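Local atomic coordinates of sigma regulatory family protein-PP2C phosphatase (Chlamydia trachomatis serovar L2, PDB entry 6MAB), a protein that forms the periplasmic sensor part of a membrane-bound regulatory protein, probably a phosphatase, and probably senses TCA-cycle intermediates to help regulate that cycle. Residues A[78-81]-A[85-88]; A[134-137]-A[142-145]. All coordinates share one frame; numbering follows the deposited sequence.

In the fold
Both contacts are beta hairpins in the same antiparallel five-stranded sheet, strand order 2-1-5-4-3, in the module farther from the chain termini. Contact 1 comes first in sequence and pairs strand 74-80 with strand 86-91, an outermost strand of the sheet; contact 2 follows, pairing strands 126-135 and 142-151. Their centres lie about 11 Å apart because strands 74-80 and 142-151 are neighbours: Val-78 O meets Val-145 N at 2.8 Å in a probable hydrogen bond, and Phe-86 CE1 packs on Val-145 CG2 at 3.9 Å. Four adjacent strands are thereby joined. The strand order resembles that of PAS-like Cache modules, consistent with a double-Cache periplasmic sensor.

Contact 1 of 2, residues A[78-81]-A[85-88]; sequences VKKE and NFRV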
loop_
_atom_site.group_PDB
_atom_site.type_symbol
_atom_site.label_atom_id
_atom_site.label_comp_id
_atom_site.label_asym_id
_atom_site.label_seq_id
_atom_site.Cartn_x
_atom_site.Cartn_y
_atom_site.Cartn_z
ATOM N N VAL A 78 9.000 -10.913 15.049
ATOM C CA VAL A 78 7.848 -11.792 15.179
ATOM C C VAL A 78 8.355 -13.218 15.059
ATOM O O VAL A 78 8.832 -13.630 13.998
ATOM C CB VAL A 78 6.781 -11.480 14.122
ATOM C CG1 VAL A 78 5.485 -12.300 14.396
ATOM C CG2 VAL A 78 6.490 -9.996 14.115
ATOM N N LYS A 79 8.256 -13.979 16.148
ATOM C CA LYS A 79 8.749 -15.346 16.141
ATOM C C LYS A 79 7.742 -16.231 15.425
ATOM O O LYS A 79 6.532 -16.102 15.619
ATOM C CB LYS A 79 8.964 -15.847 17.569
ATOM C CG LYS A 79 9.394 -17.282 17.657
ATOM C CD LYS A 79 9.537 -17.714 19.110
ATOM C CE LYS A 79 9.944 -19.173 19.215
ATOM N NZ LYS A 79 11.297 -19.408 18.629
ATOM N N LYS A 80 8.239 -17.126 14.587
ATOM C CA LYS A 80 7.421 -18.212 14.071
ATOM C C LYS A 80 7.552 -19.369 15.052
ATOM O O LYS A 80 8.609 -20.002 15.147
ATOM C CB LYS A 80 7.849 -18.608 12.661
ATOM C CG LYS A 80 6.875 -19.555 11.958
ATOM C CD LYS A 80 7.450 -19.981 10.616
ATOM C CE LYS A 80 6.529 -20.916 9.848
ATOM N NZ LYS A 80 7.191 -21.326 8.576
ATOM N N GLU A 81 6.491 -19.624 15.810
ATOM C CA GLU A 81 6.500 -20.705 16.781
ATOM C C GLU A 81 6.514 -22.060 16.066
ATOM O O GLU A 81 6.282 -22.162 14.858
ATOM C CB GLU A 81 5.284 -20.598 17.700
ATOM C CG GLU A 81 5.128 -19.257 18.397
ATOM C CD GLU A 81 5.967 -19.141 19.657
ATOM O OE1 GLU A 81 6.881 -19.972 19.849
ATOM O OE2 GLU A 81 5.700 -18.222 20.460
ATOM N N ASN A 85 2.277 -20.688 14.465
ATOM C CA ASN A 85 1.723 -19.410 14.887
ATOM C C ASN A 85 2.829 -18.367 15.016
ATOM O O ASN A 85 3.987 -18.689 15.308
ATOM C CB ASN A 85 0.999 -19.549 16.227
ATOM C CG ASN A 85 -0.246 -20.425 16.141
ATOM O OD1 ASN A 85 -0.953 -20.431 15.135
ATOM N ND2 ASN A 85 -0.518 -21.161 17.205
ATOM N N PHE A 86 2.452 -17.104 14.821
ATOM C CA PHE A 86 3.373 -15.976 14.917
ATOM C C PHE A 86 3.101 -15.172 16.180
ATOM O O PHE A 86 1.941 -14.909 16.526
ATOM C CB PHE A 86 3.237 -15.060 13.695
ATOM C CG PHE A 86 3.796 -15.653 12.435
ATOM C CD1 PHE A 86 5.141 -15.560 12.162
ATOM C CD2 PHE A 86 2.976 -16.303 11.536
ATOM C CE1 PHE A 86 5.672 -16.104 10.997
ATOM C CE2 PHE A 86 3.498 -16.851 10.375
ATOM C CZ PHE A 86 4.855 -16.750 10.114
ATOM N N ARG A 87 4.165 -14.774 16.868
ATOM C CA ARG A 87 4.029 -14.027 18.113
ATOM C C ARG A 87 5.096 -12.941 18.199
ATOM O O ARG A 87 6.266 -13.197 17.904
ATOM C CB ARG A 87 4.135 -14.959 19.308
ATOM C CG ARG A 87 3.775 -14.315 20.618
ATOM C CD ARG A 87 4.003 -15.280 21.768
ATOM N NE ARG A 87 3.415 -14.780 23.002
ATOM C CZ ARG A 87 3.818 -15.125 24.220
ATOM N NH1 ARG A 87 4.837 -15.964 24.380
ATOM N NH2 ARG A 87 3.207 -14.617 25.283
ATOM N N VAL A 88 4.698 -11.735 18.612
ATOM C CA VAL A 88 5.652 -10.639 18.759
ATOM C C VAL A 88 6.532 -10.910 19.968
ATOM O O VAL A 88 6.046 -10.996 21.103
ATOM C CB VAL A 88 4.946 -9.286 18.904
ATOM C CG1 VAL A 88 5.968 -8.198 19.093
ATOM C CG2 VAL A 88 4.063 -8.966 17.689
#
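Strands 78-80 and 86-88 run antiparallel with a marked twist, their directions 150° apart, and Lys-79 and Arg-87 form the hydrogen-bonded pair between them: Lys-79 N donates to Arg-87 O at 2.8 Å and Arg-87 N returns a bond to Lys-79 O at 3.0 Å. Lys-79 O also receives the CA-H of Phe-86, its CA 3.2 Å away. Beyond the last regular pair, Glu-81 N reaches Asn-85 O at 2.7 Å, almost in line with the C=O bond, and closes the turn.

Val-78, Lys-80, Phe-86 and Val-88 share one face. With CG anti to its carbonyl carbon (chi1 -72°), the Phe-86 side chain lies across the partner strand: Val-78 CG1 touches its CB at 3.6 Å, while Lys-80 CB sits 3.7 Å from ring atom CE1. The extended lysine chain then carries its CG past CE1 and CZ, so its methylenes lie against the aromatic carbons and its ammonium leads away.

On the Lys-79 and Arg-87 side, Glu-81 bends at chi2, and its OE2 rests 3.6 Å from Arg-87 CD. The guanidinium lies near the carboxylate, Arg-87 NH1 4.6 Å from Glu-81 OE2 and the two planes 30° apart, while NE donates to Gly-98 O. Asn-85 is engaged outside the hairpin, through Asn-102.

The two faces thus differ in chemistry. One is largely apolar, Phe-86 and the valines, with the methylenes of Lys-80, packing on strand 142-151 and on Tyr-101; on the other, Glu-81 meets arginine methylenes and forms no salt bridge, although its charge probably gives Arg-87 a mild electrostatic attraction.

Contact 2 of 2, residues A[134-137]-A[142-145]; sequences IFDI and VLGV
A beta bulge interrupts the hairpin of strands 126-135 and 142-151, where Leu-143 and Gly-144 together face the single residue Ile-134. Leu-143 N donates to Ile-134 O at 2.8 Å, nearly straight, and Ile-134 N donates to Gly-144 O, also 2.8 Å, from well above the plane of that carbonyl. The Gly-144 amide, buried here, has no partner in the model.

Phe-135 and Val-142 make the next pair, non-hydrogen-bonded, and their side chains meet obliquely, ring atom CE1 lying 3.6 Å from Val-142 CG2. Leu-143, taken out of the regular alternation by the bulge (psi -22°), extends its CD1 to Asp-136, 3.8 Å from both CA and OD2. Asp-136 OD1 is occupied by the turn, where it accepts the amides of Ser-138 and Ser-139. Ile-134 runs along the glycine backbone, its CB 3.5 Å from Gly-144 O and its CD1 3.8 Å from Val-145 C.

Around the hairpin, Ile-134 packs on Leu-77 of strand 74-80 and on Val-52, in the loop between helices 35-45 and 58-68. On its other edge strand 142-151 pairs with strand 74-80, Leu-143 with Lys-80 and Val-145 with Val-78.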
loop_
_atom_site.group_PDB
_atom_site.type_symbol
_atom_site.label_atom_id
_atom_site.label_comp_id
_atom_site.label_asym_id
_atom_site.label_seq_id
_atom_site.Cartn_x
_atom_site.Cartn_y
_atom_site.Cartn_z
ATOM N N ILE A 134 13.225 -13.999 8.447
ATOM C CA ILE A 134 14.471 -14.217 9.171
ATOM C C ILE A 134 14.783 -15.699 8.999
ATOM O O ILE A 134 14.151 -16.565 9.614
ATOM C CB ILE A 134 14.347 -13.798 10.639
ATOM C CG1 ILE A 134 14.074 -12.280 10.709
ATOM C CG2 ILE A 134 15.609 -14.175 11.415
ATOM C CD1 ILE A 134 13.565 -11.822 12.067
ATOM N N PHE A 135 15.728 -15.983 8.114
ATOM C CA PHE A 135 16.094 -17.343 7.737
ATOM C C PHE A 135 17.247 -17.824 8.603
ATOM O O PHE A 135 18.247 -17.113 8.771
ATOM C CB PHE A 135 16.527 -17.417 6.266
ATOM C CG PHE A 135 15.419 -17.169 5.275
ATOM C CD1 PHE A 135 14.388 -18.073 5.124
ATOM C CD2 PHE A 135 15.417 -16.037 4.485
ATOM C CE1 PHE A 135 13.378 -17.856 4.206
ATOM C CE2 PHE A 135 14.392 -15.805 3.563
ATOM C CZ PHE A 135 13.386 -16.730 3.419
ATOM N N ASP A 136 17.119 -19.043 9.120
ATOM C CA ASP A 136 18.206 -19.655 9.876
ATOM C C ASP A 136 19.471 -19.680 9.036
ATOM O O ASP A 136 19.443 -20.053 7.862
ATOM C CB ASP A 136 17.819 -21.073 10.296
ATOM C CG ASP A 136 18.840 -21.710 11.227
ATOM O OD1 ASP A 136 19.862 -22.244 10.735
ATOM O OD2 ASP A 136 18.616 -21.670 12.457
ATOM N N ILE A 137 20.586 -19.263 9.642
ATOM C CA ILE A 137 21.832 -19.123 8.896
ATOM C C ILE A 137 22.389 -20.465 8.472
ATOM O O ILE A 137 23.165 -20.531 7.511
ATOM C CB ILE A 137 22.874 -18.354 9.729
ATOM C CG1 ILE A 137 23.193 -19.122 11.019
ATOM C CG2 ILE A 137 22.361 -16.944 10.032
ATOM C CD1 ILE A 137 24.273 -18.500 11.871
ATOM N N VAL A 142 12.534 -20.623 8.136
ATOM C CA VAL A 142 11.998 -19.363 8.641
ATOM C C VAL A 142 11.927 -19.437 10.160
ATOM O O VAL A 142 11.244 -20.297 10.727
ATOM C CB VAL A 142 10.623 -19.048 8.033
ATOM C CG1 VAL A 142 9.986 -17.862 8.744
ATOM C CG2 VAL A 142 10.745 -18.726 6.543
ATOM N N LEU A 143 12.658 -18.546 10.822
ATOM C CA LEU A 143 12.631 -18.437 12.273
ATOM C C LEU A 143 11.653 -17.386 12.752
ATOM O O LEU A 143 11.218 -17.420 13.910
ATOM C CB LEU A 143 14.019 -18.078 12.799
ATOM C CG LEU A 143 15.160 -19.063 12.490
ATOM C CD1 LEU A 143 16.477 -18.585 13.064
ATOM C CD2 LEU A 143 14.822 -20.447 13.055
ATOM N N GLY A 144 11.312 -16.446 11.888
ATOM C CA GLY A 144 10.487 -15.332 12.283
ATOM C C GLY A 144 10.444 -14.330 11.155
ATOM O O GLY A 144 10.956 -14.578 10.060
ATOM N N VAL A 145 9.831 -13.195 11.450
ATOM C CA VAL A 145 9.618 -12.139 10.473
ATOM C C VAL A 145 9.981 -10.809 11.115
ATOM O O VAL A 145 9.624 -10.556 12.265
ATOM C CB VAL A 145 8.159 -12.135 9.977
ATOM C CG1 VAL A 145 7.881 -10.908 9.089
ATOM C CG2 VAL A 145 7.879 -13.429 9.217
#